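Local coordinates for Cys-Gly metallodipeptidase DUG1 (Saccharomyces cerevisiae, PDB 4G1P), which hydrolyses the dipeptide Cys-Gly as a metal-dependent M20 peptidase and serves as the catalytic component of the complex that degrades glutathione, at residues G260-D265 / F345-V350; Q10-L15 / N460-M465; L181-A186 / T426-D431; S37-V42 / E168-S173. All coordinates share one frame; numbering follows the deposited sequence.

Contact 1 (G260-D265 / F345-V350); sequences GKILID and FSIRTV. With CYS (cysteine), chain E.
Ile-262, Ile-264 and Ile-347 share one rotamer: CG1 lies beside the backbone N and chi2 is extended, which stretches each CD1 away from its own main chain. From the loop 260-265, Ile-262 and Ile-264 thereby hold two methyl groups out toward the strand, and Ile-347 receives them on different branches. Ile-262 CD1 comes to 4.4 Å from Ile-347 CG2. Ile-264 CD1 approaches Ile-347 CD1 at 4.3 Å, methyl against methyl. The backbones stay well apart, the closest CA atoms being those of Ile-262 and Ile-347 at 9.1 Å, and no hydrogen bond spans the contact. Here the loop packs on one face of the lid-domain sheet, in which strand 340-349 runs antiparallel between strands 210-226 and 318-325. Helix 355-371 shares the same apolar layer, since its Val-362 touches both Ile-264 and Ile-347. One residue further along the strand, Arg-348 leads away from this layer to the ligand. Its chain bends at the second torsion (chi2 -70°) and then runs extended, bringing the guanidinium edge-on to the bound cysteine. Arg-348 NH1 donates to cysteine O over 2.9 Å, and at 168° the bond is almost linear. A weak bond joins the same NH1 to Ser-422 OG, while NH2 is hydrogen-bonded to Ser-234 OG of the second subunit.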
loop_
_atom_site.group_PDB
_atom_site.type_symbol
_atom_site.label_atom_id
_atom_site.label_comp_id
_atom_site.label_asym_id
_atom_site.label_seq_id
_atom_site.Cartn_x
_atom_site.Cartn_y
_atom_site.Cartn_z
ATOM N N GLY A 260 -17.151 -11.240 -13.028
ATOM C CA GLY A 260 -16.822 -10.139 -13.907
ATOM C C GLY A 260 -18.002 -9.238 -14.201
ATOM O O GLY A 260 -17.882 -8.274 -14.959
ATOM N N LYS A 261 -19.156 -9.547 -13.616
ATOM C CA LYS A 261 -20.339 -8.743 -13.885
ATOM C C LYS A 261 -20.284 -7.402 -13.163
ATOM O O LYS A 261 -20.272 -7.342 -11.939
ATOM C CB LYS A 261 -21.630 -9.492 -13.528
ATOM C CG LYS A 261 -22.877 -8.834 -14.136
ATOM C CD LYS A 261 -24.122 -8.955 -13.258
ATOM C CE LYS A 261 -24.914 -10.219 -13.553
ATOM N NZ LYS A 261 -26.219 -10.220 -12.824
ATOM N N ILE A 262 -20.237 -6.321 -13.927
ATOM C CA ILE A 262 -20.283 -4.997 -13.337
ATOM C C ILE A 262 -21.676 -4.772 -12.754
ATOM O O ILE A 262 -22.674 -5.126 -13.373
ATOM C CB ILE A 262 -19.923 -3.932 -14.370
ATOM C CG1 ILE A 262 -18.554 -4.256 -14.973
ATOM C CG2 ILE A 262 -19.928 -2.545 -13.751
ATOM C CD1 ILE A 262 -18.055 -3.228 -15.956
ATOM N N LEU A 263 -21.742 -4.204 -11.553
ATOM C CA LEU A 263 -22.997 -4.116 -10.823
ATOM C C LEU A 263 -23.527 -2.708 -10.768
ATOM O O LEU A 263 -24.457 -2.419 -10.030
ATOM C CB LEU A 263 -22.822 -4.649 -9.407
ATOM C CG LEU A 263 -22.303 -6.075 -9.415
ATOM C CD1 LEU A 263 -22.096 -6.581 -8.022
ATOM C CD2 LEU A 263 -23.260 -6.968 -10.166
ATOM N N ILE A 264 -22.946 -1.827 -11.556
ATOM C CA ILE A 264 -23.386 -0.449 -11.544
ATOM C C ILE A 264 -24.552 -0.276 -12.501
ATOM O O ILE A 264 -24.441 -0.607 -13.673
ATOM C CB ILE A 264 -22.241 0.471 -11.934
ATOM C CG1 ILE A 264 -21.182 0.459 -10.828
ATOM C CG2 ILE A 264 -22.752 1.866 -12.203
ATOM C CD1 ILE A 264 -19.913 1.179 -11.192
ATOM N N ASP A 265 -25.676 0.223 -12.002
ATOM C CA ASP A 265 -26.842 0.451 -12.855
ATOM C C ASP A 265 -26.539 1.424 -13.981
ATOM O O ASP A 265 -25.879 2.443 -13.785
ATOM C CB ASP A 265 -28.027 1.004 -12.046
ATOM C CG ASP A 265 -28.776 -0.072 -11.291
ATOM O OD1 ASP A 265 -28.649 -1.259 -11.672
ATOM O OD2 ASP A 265 -29.496 0.270 -10.317
ATOM N N PHE A 345 -10.094 1.921 -8.693
ATOM C CA PHE A 345 -10.752 1.017 -9.646
ATOM C C PHE A 345 -10.988 1.683 -11.013
ATOM O O PHE A 345 -11.242 2.889 -11.118
ATOM C CB PHE A 345 -12.072 0.477 -9.075
ATOM C CG PHE A 345 -13.141 1.521 -8.931
ATOM C CD1 PHE A 345 -13.148 2.381 -7.849
ATOM C CD2 PHE A 345 -14.138 1.644 -9.875
ATOM C CE1 PHE A 345 -14.132 3.339 -7.713
ATOM C CE2 PHE A 345 -15.123 2.609 -9.748
ATOM C CZ PHE A 345 -15.121 3.453 -8.663
ATOM N N SER A 346 -10.901 0.893 -12.067
ATOM C CA SER A 346 -11.138 1.434 -13.401
ATOM C C SER A 346 -12.135 0.610 -14.217
ATOM O O SER A 346 -12.348 -0.591 -13.969
ATOM C CB SER A 346 -9.824 1.591 -14.156
ATOM O OG SER A 346 -9.134 0.363 -14.183
ATOM N N ILE A 347 -12.758 1.278 -15.181
ATOM C CA ILE A 347 -13.670 0.617 -16.093
ATOM C C ILE A 347 -13.151 0.720 -17.524
ATOM O O ILE A 347 -12.798 1.805 -18.003
ATOM C CB ILE A 347 -15.082 1.207 -16.001
ATOM C CG1 ILE A 347 -15.616 1.091 -14.558
ATOM C CG2 ILE A 347 -15.999 0.503 -16.978
ATOM C CD1 ILE A 347 -16.972 1.761 -14.315
ATOM N N ARG A 348 -13.073 -0.422 -18.194
ATOM C CA ARG A 348 -12.736 -0.444 -19.609
ATOM C C ARG A 348 -13.992 -0.171 -20.418
ATOM O O ARG A 348 -14.958 -0.922 -20.348
ATOM C CB ARG A 348 -12.125 -1.788 -19.994
ATOM C CG ARG A 348 -10.776 -2.070 -19.322
ATOM C CD ARG A 348 -9.662 -1.180 -19.849
ATOM N NE ARG A 348 -8.465 -1.301 -19.028
ATOM C CZ ARG A 348 -7.285 -0.742 -19.301
ATOM N NH1 ARG A 348 -7.099 -0.034 -20.416
ATOM N NH2 ARG A 348 -6.273 -0.920 -18.456
ATOM N N THR A 349 -13.992 0.918 -21.170
ATOM C CA THR A 349 -15.191 1.292 -21.905
ATOM C C THR A 349 -15.225 0.739 -23.330
ATOM O O THR A 349 -14.196 0.526 -23.962
ATOM C CB THR A 349 -15.368 2.806 -21.936
ATOM O OG1 THR A 349 -14.328 3.379 -22.722
ATOM C CG2 THR A 349 -15.282 3.373 -20.525
ATOM N N VAL A 350 -16.435 0.497 -23.815
ATOM C CA VAL A 350 -16.662 -0.001 -25.157
ATOM C C VAL A 350 -17.734 0.867 -25.780
ATOM O O VAL A 350 -18.362 1.667 -25.084
ATOM C CB VAL A 350 -17.174 -1.434 -25.110
ATOM C CG1 VAL A 350 -16.138 -2.351 -24.459
ATOM C CG2 VAL A 350 -18.495 -1.483 -24.368
HETATM N N CYS E . -1.959 1.971 -19.653
HETATM C CA CYS E . -3.250 2.213 -19.042
HETATM C C CYS E . -4.227 1.125 -19.496
HETATM O O CYS E . -4.417 0.903 -20.692
HETATM C CB CYS E . -3.756 3.618 -19.379
HETATM S SG CYS E . -5.302 4.036 -18.634
#

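Contact 2 (Q10-L15 / N460-M465)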
loop_
_atom_site.group_PDB
_atom_site.type_symbol
_atom_site.label_atom_id
_atom_site.label_comp_id
_atom_site.label_asym_id
_atom_site.label_seq_id
_atom_site.Cartn_x
_atom_site.Cartn_y
_atom_site.Cartn_z
ATOM N N GLN A 10 17.877 -6.683 -44.986
ATOM C CA GLN A 10 19.228 -7.125 -44.701
ATOM C C GLN A 10 19.954 -6.158 -43.771
ATOM O O GLN A 10 20.719 -6.566 -42.883
ATOM C CB GLN A 10 20.011 -7.277 -45.992
ATOM C CG GLN A 10 19.674 -8.521 -46.763
ATOM C CD GLN A 10 20.401 -8.566 -48.093
ATOM O OE1 GLN A 10 21.279 -7.735 -48.351
ATOM N NE2 GLN A 10 20.052 -9.542 -48.941
ATOM N N LYS A 11 19.728 -4.871 -43.984
ATOM C CA LYS A 11 20.395 -3.891 -43.155
ATOM C C LYS A 11 19.819 -3.931 -41.752
ATOM O O LYS A 11 20.505 -3.625 -40.788
ATOM C CB LYS A 11 20.289 -2.498 -43.762
ATOM C CG LYS A 11 21.376 -2.224 -44.784
ATOM C CD LYS A 11 22.751 -2.558 -44.224
ATOM C CE LYS A 11 23.802 -2.679 -45.326
ATOM N NZ LYS A 11 25.191 -2.660 -44.771
ATOM N N ILE A 12 18.554 -4.324 -41.644
ATOM C CA ILE A 12 17.904 -4.407 -40.348
ATOM C C ILE A 12 18.568 -5.498 -39.511
ATOM O O ILE A 12 18.766 -5.340 -38.308
ATOM C CB ILE A 12 16.402 -4.663 -40.488
ATOM C CG1 ILE A 12 15.694 -3.382 -40.929
ATOM C CG2 ILE A 12 15.822 -5.162 -39.181
ATOM C CD1 ILE A 12 14.204 -3.542 -41.170
ATOM N N ASP A 13 18.929 -6.595 -40.167
ATOM C CA ASP A 13 19.685 -7.653 -39.521
ATOM C C ASP A 13 21.094 -7.188 -39.140
ATOM O O ASP A 13 21.546 -7.421 -38.021
ATOM C CB ASP A 13 19.756 -8.883 -40.422
ATOM C CG ASP A 13 18.438 -9.627 -40.500
ATOM O OD1 ASP A 13 17.594 -9.451 -39.592
ATOM O OD2 ASP A 13 18.255 -10.407 -41.462
ATOM N N SER A 14 21.772 -6.513 -40.059
ATOM C CA SER A 14 23.161 -6.122 -39.848
ATOM C C SER A 14 23.305 -5.099 -38.743
ATOM O O SER A 14 24.334 -5.039 -38.081
ATOM C CB SER A 14 23.754 -5.517 -41.123
ATOM O OG SER A 14 23.613 -6.405 -42.210
ATOM N N LEU A 15 22.284 -4.269 -38.577
ATOM C CA LEU A 15 22.366 -3.153 -37.666
ATOM C C LEU A 15 21.866 -3.510 -36.257
ATOM O O LEU A 15 21.816 -2.652 -35.383
ATOM C CB LEU A 15 21.593 -1.967 -38.225
ATOM C CG LEU A 15 22.139 -1.268 -39.468
ATOM C CD1 LEU A 15 21.291 -0.042 -39.782
ATOM C CD2 LEU A 15 23.592 -0.882 -39.275
ATOM N N ASN A 460 10.081 -10.731 -32.544
ATOM C CA ASN A 460 9.091 -9.659 -32.718
ATOM C C ASN A 460 9.743 -8.303 -32.936
ATOM O O ASN A 460 9.224 -7.452 -33.660
ATOM C CB ASN A 460 8.154 -9.592 -31.520
ATOM C CG ASN A 460 7.214 -10.769 -31.463
ATOM O OD1 ASN A 460 7.635 -11.897 -31.193
ATOM N ND2 ASN A 460 5.931 -10.518 -31.711
ATOM N N PHE A 461 10.890 -8.111 -32.305
ATOM C CA PHE A 461 11.629 -6.879 -32.465
ATOM C C PHE A 461 12.063 -6.759 -33.918
ATOM O O PHE A 461 11.718 -5.794 -34.595
ATOM C CB PHE A 461 12.828 -6.852 -31.519
ATOM C CG PHE A 461 13.561 -5.564 -31.521
ATOM C CD1 PHE A 461 12.875 -4.371 -31.628
ATOM C CD2 PHE A 461 14.948 -5.537 -31.423
ATOM C CE1 PHE A 461 13.553 -3.160 -31.646
ATOM C CE2 PHE A 461 15.641 -4.327 -31.428
ATOM C CZ PHE A 461 14.941 -3.139 -31.535
ATOM N N VAL A 462 12.790 -7.758 -34.401
ATOM C CA VAL A 462 13.260 -7.749 -35.778
ATOM C C VAL A 462 12.101 -7.868 -36.768
ATOM O O VAL A 462 12.003 -7.077 -37.713
ATOM C CB VAL A 462 14.286 -8.863 -36.040
ATOM C CG1 VAL A 462 14.620 -8.938 -37.519
ATOM C CG2 VAL A 462 15.540 -8.629 -35.201
ATOM N N GLY A 463 11.221 -8.839 -36.538
ATOM C CA GLY A 463 10.050 -9.020 -37.379
ATOM C C GLY A 463 9.205 -7.763 -37.483
ATOM O O GLY A 463 8.708 -7.419 -38.569
ATOM N N GLY A 464 9.055 -7.065 -36.356
ATOM C CA GLY A 464 8.236 -5.871 -36.304
ATOM C C GLY A 464 8.865 -4.717 -37.059
ATOM O O GLY A 464 8.167 -3.872 -37.628
ATOM N N MET A 465 10.192 -4.668 -37.061
ATOM C CA MET A 465 10.888 -3.592 -37.752
ATOM C C MET A 465 10.750 -3.764 -39.252
ATOM O O MET A 465 10.418 -2.816 -39.978
ATOM C CB MET A 465 12.360 -3.558 -37.361
ATOM C CG MET A 465 12.637 -2.717 -36.124
ATOM S SD MET A 465 14.393 -2.622 -35.706
ATOM C CE MET A 465 14.679 -4.280 -35.077
#
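Ile-12 faces Val-462 where two helices run roughly antiparallel, with 149° between the N-to-C directions of helix 10-14 and helix 460-465 and axes 10.3 Å apart at closest approach. The CA atoms of Ile-12 and Val-462 are 7.3 Å from each other, nearer than any other pair across the two segments. The side chain of Ile-12 carries most of the packing, and its two branches divide the work. CG2 sits between two neighbours on the opposing helix, 4.3 Å from Val-462 CG1 and 4.2 Å from Met-465 CB. The longer branch passes on toward the main chain, where Ile-12 CD1 rests 4.0 Å from Met-465 C. Such a pairing ties the two ends of the polypeptide together: helix 5-14 opens the chain, helix 458-477 closes it, and both lie against helix 135-154 of the alpha/beta catalytic domain, with Ile-12 touching Ala-151 and Met-465 touching Asn-147. Within the second helix the thioether is folded back by its last torsion (chi3 -73°), which lays Met-465 CE over the centre of the Phe-461 ring, 3.6 Å above its plane. Toward the exposed margin the character changes. Asp-13 crosses Val-462 at about a right angle, and its OD1 comes within 3.7 Å of Val-462 CG1, yet the charge is answered by a salt bridge from OD1 to Lys-466, the residue just beyond the segment. On the flank of the first helix turned from the contact, Ser-14 OG donates to Gln-10 O at 3.0 Å from above the carbonyl plane, while Ser-14 N reaches the same oxygen from the other face.

Contact 3 (L181-A186 / T426-D431)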
loop_
_atom_site.group_PDB
_atom_site.type_symbol
_atom_site.label_atom_id
_atom_site.label_comp_id
_atom_site.label_asym_id
_atom_site.label_seq_id
_atom_site.Cartn_x
_atom_site.Cartn_y
_atom_site.Cartn_z
ATOM N N LEU A 181 -2.781 19.423 -27.591
ATOM C CA LEU A 181 -1.672 19.639 -28.512
ATOM C C LEU A 181 -2.015 19.215 -29.933
ATOM O O LEU A 181 -1.741 19.934 -30.890
ATOM C CB LEU A 181 -0.418 18.910 -28.045
ATOM C CG LEU A 181 0.756 19.158 -28.990
ATOM C CD1 LEU A 181 0.984 20.654 -29.145
ATOM C CD2 LEU A 181 2.021 18.462 -28.504
ATOM N N ILE A 182 -2.616 18.040 -30.061
ATOM C CA ILE A 182 -2.951 17.506 -31.365
ATOM C C ILE A 182 -3.971 18.399 -32.058
ATOM O O ILE A 182 -3.788 18.783 -33.213
ATOM C CB ILE A 182 -3.467 16.078 -31.228
ATOM C CG1 ILE A 182 -2.303 15.167 -30.861
ATOM C CG2 ILE A 182 -4.113 15.612 -32.507
ATOM C CD1 ILE A 182 -2.679 14.110 -29.870
ATOM N N LYS A 183 -5.029 18.753 -31.333
ATOM C CA LYS A 183 -6.060 19.636 -31.865
ATOM C C LYS A 183 -5.488 20.992 -32.234
ATOM O O LYS A 183 -5.840 21.547 -33.274
ATOM C CB LYS A 183 -7.184 19.830 -30.857
ATOM C CG LYS A 183 -8.048 18.625 -30.656
ATOM C CD LYS A 183 -8.927 18.809 -29.435
ATOM C CE LYS A 183 -9.798 17.596 -29.183
ATOM N NZ LYS A 183 -10.349 17.603 -27.794
ATOM N N LYS A 184 -4.609 21.517 -31.382
ATOM C CA LYS A 184 -3.994 22.823 -31.610
ATOM C C LYS A 184 -3.099 22.791 -32.827
ATOM O O LYS A 184 -2.892 23.800 -33.492
ATOM C CB LYS A 184 -3.157 23.250 -30.401
ATOM C CG LYS A 184 -2.268 24.483 -30.647
ATOM C CD LYS A 184 -1.326 24.768 -29.480
ATOM C CE LYS A 184 -0.666 26.131 -29.600
ATOM N NZ LYS A 184 -0.557 26.755 -28.248
ATOM N N GLU A 185 -2.569 21.622 -33.131
ATOM C CA GLU A 185 -1.535 21.550 -34.139
ATOM C C GLU A 185 -2.011 20.836 -35.391
ATOM O O GLU A 185 -1.223 20.550 -36.298
ATOM C CB GLU A 185 -0.313 20.866 -33.553
ATOM C CG GLU A 185 0.971 21.472 -34.018
ATOM C CD GLU A 185 1.064 22.954 -33.745
ATOM O OE1 GLU A 185 0.586 23.391 -32.677
ATOM O OE2 GLU A 185 1.619 23.677 -34.601
ATOM N N ALA A 186 -3.310 20.564 -35.435
ATOM C CA ALA A 186 -3.911 19.890 -36.574
ATOM C C ALA A 186 -3.708 20.671 -37.875
ATOM O O ALA A 186 -3.534 20.084 -38.943
ATOM C CB ALA A 186 -5.387 19.646 -36.317
ATOM N N THR A 426 -5.704 7.837 -29.609
ATOM C CA THR A 426 -5.980 7.239 -30.898
ATOM C C THR A 426 -7.191 7.919 -31.563
ATOM O O THR A 426 -7.120 8.324 -32.717
ATOM C CB THR A 426 -6.164 5.715 -30.790
ATOM O OG1 THR A 426 -6.498 5.175 -32.079
ATOM C CG2 THR A 426 -7.285 5.394 -29.825
ATOM N N LEU A 427 -8.269 8.114 -30.813
ATOM C CA LEU A 427 -9.451 8.775 -31.344
ATOM C C LEU A 427 -9.190 10.237 -31.665
ATOM O O LEU A 427 -9.695 10.755 -32.667
ATOM C CB LEU A 427 -10.606 8.672 -30.362
ATOM C CG LEU A 427 -11.989 9.027 -30.896
ATOM C CD1 LEU A 427 -12.268 8.359 -32.246
ATOM C CD2 LEU A 427 -13.016 8.601 -29.875
ATOM N N THR A 428 -8.405 10.900 -30.819
ATOM C CA THR A 428 -8.049 12.290 -31.066
ATOM C C THR A 428 -7.252 12.428 -32.360
ATOM O O THR A 428 -7.437 13.385 -33.098
ATOM C CB THR A 428 -7.284 12.919 -29.886
ATOM O OG1 THR A 428 -8.138 12.974 -28.742
ATOM C CG2 THR A 428 -6.856 14.332 -30.217
ATOM N N PHE A 429 -6.383 11.470 -32.665
ATOM C CA PHE A 429 -5.671 11.542 -33.941
ATOM C C PHE A 429 -6.643 11.433 -35.110
ATOM O O PHE A 429 -6.615 12.245 -36.053
ATOM C CB PHE A 429 -4.579 10.480 -34.044
ATOM C CG PHE A 429 -3.289 10.877 -33.375
ATOM C CD1 PHE A 429 -2.599 12.002 -33.791
ATOM C CD2 PHE A 429 -2.753 10.116 -32.342
ATOM C CE1 PHE A 429 -1.407 12.365 -33.172
ATOM C CE2 PHE A 429 -1.561 10.477 -31.738
ATOM C CZ PHE A 429 -0.895 11.600 -32.148
ATOM N N GLN A 430 -7.522 10.444 -35.027
ATOM C CA GLN A 430 -8.453 10.188 -36.109
ATOM C C GLN A 430 -9.328 11.391 -36.397
ATOM O O GLN A 430 -9.375 11.854 -37.517
ATOM C CB GLN A 430 -9.326 8.996 -35.788
ATOM C CG GLN A 430 -10.407 8.773 -36.795
ATOM C CD GLN A 430 -11.282 7.612 -36.406
ATOM O OE1 GLN A 430 -10.972 6.464 -36.722
ATOM N NE2 GLN A 430 -12.376 7.897 -35.698
ATOM N N ASP A 431 -9.989 11.906 -35.371
ATOM C CA ASP A 431 -10.923 13.012 -35.531
ATOM C C ASP A 431 -10.263 14.359 -35.820
ATOM O O ASP A 431 -10.692 15.072 -36.724
ATOM C CB ASP A 431 -11.820 13.129 -34.302
ATOM C CG ASP A 431 -12.802 11.973 -34.182
ATOM O OD1 ASP A 431 -12.773 11.054 -35.042
ATOM O OD2 ASP A 431 -13.597 11.979 -33.217
#
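A CH-pi contact with Phe-429 and apolar contacts with Phe-429 and Thr-428 centre on Ile-182 and make up nearly all of this interface. The side chains of Ile-182 and Phe-429 cross at about a right angle, and CD1 stands over one face of the ring, displaced toward the rim, 4.1 Å from the centroid of the Phe-429 ring and 23° off the ring normal. Behind that methyl, Ile-182 CG1 lies 3.7 Å from Phe-429 CE1. The first torsion of Ile-182 (chi1 -71°) sends this branch to the ring and leaves CG2 for the neighbouring threonine, where Ile-182 CG2 and Thr-428 CG2 touch at 3.8 Å. Lys-183 adds its aliphatic part, with CG 4.5 Å from Thr-428 CG2. Phe-429 leaves its backbone pointing away from the other helix, but its ring swings back far enough to be met. The geometry is that of neighbouring helices in an alpha/beta layer: helix 181-185 and helix 426-431 run 9° from parallel with axes 9.7 Å apart. The full helices, 178-185 and 426-433, lead into strands 195-198 and 437-439, which lie side by side and parallel in the six-stranded sheet of the catalytic domain. No hydrogen bond crosses between the segments; the polar groups turn to other partners. Thr-428 OG1 sits beside its own backbone N and is hydrogen-bonded to Asp-179 OD1, just before the first segment. On the far flank Gln-430 NE2 donates to Asp-431 OD1 over 3.2 Å, on its syn side but tilted out of the carboxylate plane, while Gln-430 OE1 accepts from Trp-390 NE1.

Contact 4 (S37-V42 / E168-S173). With ZN (zinc ion), chain B; GLY (glycine), chain D.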
loop_
_atom_site.group_PDB
_atom_site.type_symbol
_atom_site.label_atom_id
_atom_site.label_comp_id
_atom_site.label_asym_id
_atom_site.label_seq_id
_atom_site.Cartn_x
_atom_site.Cartn_y
_atom_site.Cartn_z
ATOM N N SER A 37 9.933 12.033 -8.123
ATOM C CA SER A 37 11.368 11.991 -7.868
ATOM C C SER A 37 12.171 11.570 -9.099
ATOM O O SER A 37 13.381 11.765 -9.147
ATOM C CB SER A 37 11.673 11.032 -6.720
ATOM O OG SER A 37 11.753 9.694 -7.194
ATOM N N LEU A 38 11.501 10.998 -10.096
ATOM C CA LEU A 38 12.186 10.537 -11.298
ATOM C C LEU A 38 11.855 11.394 -12.505
ATOM O O LEU A 38 12.238 11.057 -13.630
ATOM C CB LEU A 38 11.813 9.086 -11.595
ATOM C CG LEU A 38 12.202 8.036 -10.558
ATOM C CD1 LEU A 38 11.706 6.675 -10.985
ATOM C CD2 LEU A 38 13.704 8.019 -10.345
ATOM N N ARG A 39 11.127 12.487 -12.285
ATOM C CA ARG A 39 10.731 13.351 -13.391
ATOM C C ARG A 39 11.954 13.754 -14.214
ATOM O O ARG A 39 11.909 13.760 -15.444
ATOM C CB ARG A 39 9.968 14.582 -12.885
ATOM C CG ARG A 39 9.537 15.584 -13.965
ATOM C CD ARG A 39 8.649 14.963 -15.044
ATOM N NE ARG A 39 7.592 14.139 -14.470
ATOM C CZ ARG A 39 6.319 14.505 -14.356
ATOM N NH1 ARG A 39 5.922 15.684 -14.795
ATOM N NH2 ARG A 39 5.435 13.688 -13.806
ATOM N N SER A 40 13.059 14.042 -13.534
ATOM C CA SER A 40 14.288 14.444 -14.212
ATOM C C SER A 40 14.790 13.348 -15.146
ATOM O O SER A 40 15.308 13.628 -16.222
ATOM C CB SER A 40 15.374 14.827 -13.206
ATOM O OG SER A 40 15.962 13.681 -12.643
ATOM N N LYS A 41 14.621 12.097 -14.735
ATOM C CA LYS A 41 14.936 10.968 -15.603
ATOM C C LYS A 41 14.091 11.008 -16.865
ATOM O O LYS A 41 14.593 10.773 -17.970
ATOM C CB LYS A 41 14.717 9.650 -14.866
ATOM C CG LYS A 41 15.647 9.473 -13.685
ATOM C CD LYS A 41 17.089 9.713 -14.107
ATOM C CE LYS A 41 18.061 9.473 -12.953
ATOM N NZ LYS A 41 19.458 9.889 -13.308
ATOM N N VAL A 42 12.810 11.325 -16.699
ATOM C CA VAL A 42 11.923 11.409 -17.847
ATOM C C VAL A 42 12.440 12.430 -18.845
ATOM O O VAL A 42 12.416 12.182 -20.049
ATOM C CB VAL A 42 10.457 11.717 -17.464
ATOM C CG1 VAL A 42 9.577 11.598 -18.684
ATOM C CG2 VAL A 42 9.988 10.752 -16.419
ATOM N N GLU A 168 5.180 11.104 -26.768
ATOM C CA GLU A 168 4.894 11.751 -25.485
ATOM C C GLU A 168 5.536 10.974 -24.353
ATOM O O GLU A 168 6.028 9.862 -24.564
ATOM C CB GLU A 168 3.384 11.872 -25.225
ATOM C CG GLU A 168 2.697 10.533 -24.942
ATOM C CD GLU A 168 1.409 10.673 -24.150
ATOM O OE1 GLU A 168 1.347 11.530 -23.247
ATOM O OE2 GLU A 168 0.455 9.923 -24.427
ATOM N N GLY A 169 5.517 11.561 -23.157
ATOM C CA GLY A 169 6.084 10.940 -21.971
ATOM C C GLY A 169 5.131 10.964 -20.782
ATOM O O GLY A 169 5.558 10.965 -19.622
ATOM N N MET A 170 3.833 10.975 -21.068
ATOM C CA MET A 170 2.832 10.923 -20.014
ATOM C C MET A 170 1.798 9.835 -20.273
ATOM O O MET A 170 0.717 9.857 -19.686
ATOM C CB MET A 170 2.124 12.276 -19.855
ATOM C CG MET A 170 2.900 13.326 -19.062
ATOM S SD MET A 170 3.204 12.862 -17.345
ATOM C CE MET A 170 1.644 13.247 -16.579
ATOM N N GLU A 171 2.115 8.881 -21.144
ATOM C CA GLU A 171 1.111 7.880 -21.513
ATOM C C GLU A 171 0.691 7.023 -20.325
ATOM O O GLU A 171 -0.477 6.678 -20.191
ATOM C CB GLU A 171 1.589 6.999 -22.663
ATOM C CG GLU A 171 0.477 6.345 -23.470
ATOM C CD GLU A 171 0.121 4.929 -23.003
ATOM O OE1 GLU A 171 0.673 4.462 -21.978
ATOM O OE2 GLU A 171 -0.722 4.282 -23.673
ATOM N N GLU A 172 1.642 6.703 -19.456
ATOM C CA GLU A 172 1.345 5.873 -18.294
ATOM C C GLU A 172 0.738 6.704 -17.159
ATOM O O GLU A 172 0.500 6.194 -16.065
ATOM C CB GLU A 172 2.607 5.136 -17.812
ATOM C CG GLU A 172 3.321 4.308 -18.876
ATOM C CD GLU A 172 2.584 3.014 -19.215
ATOM O OE1 GLU A 172 1.515 2.754 -18.622
ATOM O OE2 GLU A 172 3.072 2.253 -20.077
ATOM N N SER A 173 0.484 7.977 -17.437
ATOM C CA SER A 173 -0.034 8.909 -16.447
ATOM C C SER A 173 -1.132 9.801 -17.043
ATOM O O SER A 173 -1.169 11.017 -16.809
ATOM C CB SER A 173 1.105 9.770 -15.886
ATOM O OG SER A 173 2.161 8.967 -15.381
HETATM ZN ZN ZN B . 1.565 0.870 -20.424
HETATM N N GLY D . -0.681 0.070 -21.436
HETATM C CA GLY D . -0.464 1.504 -21.461
HETATM C C GLY D . -1.748 2.105 -20.957
HETATM O O GLY D . -2.536 2.653 -21.722
#
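Val-42 and Arg-39, on the first turn of helix 39-55, rest lightly against the catalytic loop that follows strand 162-168 in the alpha/beta domain. Val-42 CG1 is 4.2 Å from Gly-169 O. Arg-39 NH2 approaches Met-170 SD obliquely at 4.3 Å, with no hydrogen bond across; the guanidinium is instead tied to two carbonyls, NH1 to Ser-79 O and NH2 to Ser-33 O. Behind this buried but slack seam the outer side, with Ser-37 just ahead of the helix and Ser-40 on it, is exposed. The loop, by contrast, is tightly organised on its inner side. The backbone N atoms of Glu-171 and Glu-172 are hydrogen-bonded to the two carboxylate oxygens of Asp-104, a probable active-site residue, which should help set the loop backbone that presents Glu-171 to the glycine and Glu-172 to the zinc. Glu-171, the probable proton acceptor by analogy with relatives, brings OE2 to 3.1 Å from glycine O. Glu-172 bends at its second torsion (chi2 -74°) and turns its carboxylate to the zinc ion shared with Asp-137 and His-450. Glycine N stands 2.6 Å from that zinc, and Glu-172 grips it unevenly, OE2 at 2.1 Å and OE1 at 2.6 Å.

Overall arrangement
The four contacts illustrate how a two-domain M20 peptidase is assembled around its metal site. Contact 2 joins the chain's first and last helices and encloses the other three in sequence; contact 4 closes before contact 3 or contact 1 opens, and contact 1 falls between the two segments of contact 3. Contacts 2, 3 and 4 belong to the catalytic domain, contact 1 to the lid. Contacts 3 and 4 are closest, with centres 21 Å apart, while contacts 1 and 2 lie on opposite sides of the chain's centre, 40 Å apart. Contacts 1 and 4, with centres 28 Å apart, approach the bound cysteine and glycine from different domains, consistent with a lid that completes the substrate pocket.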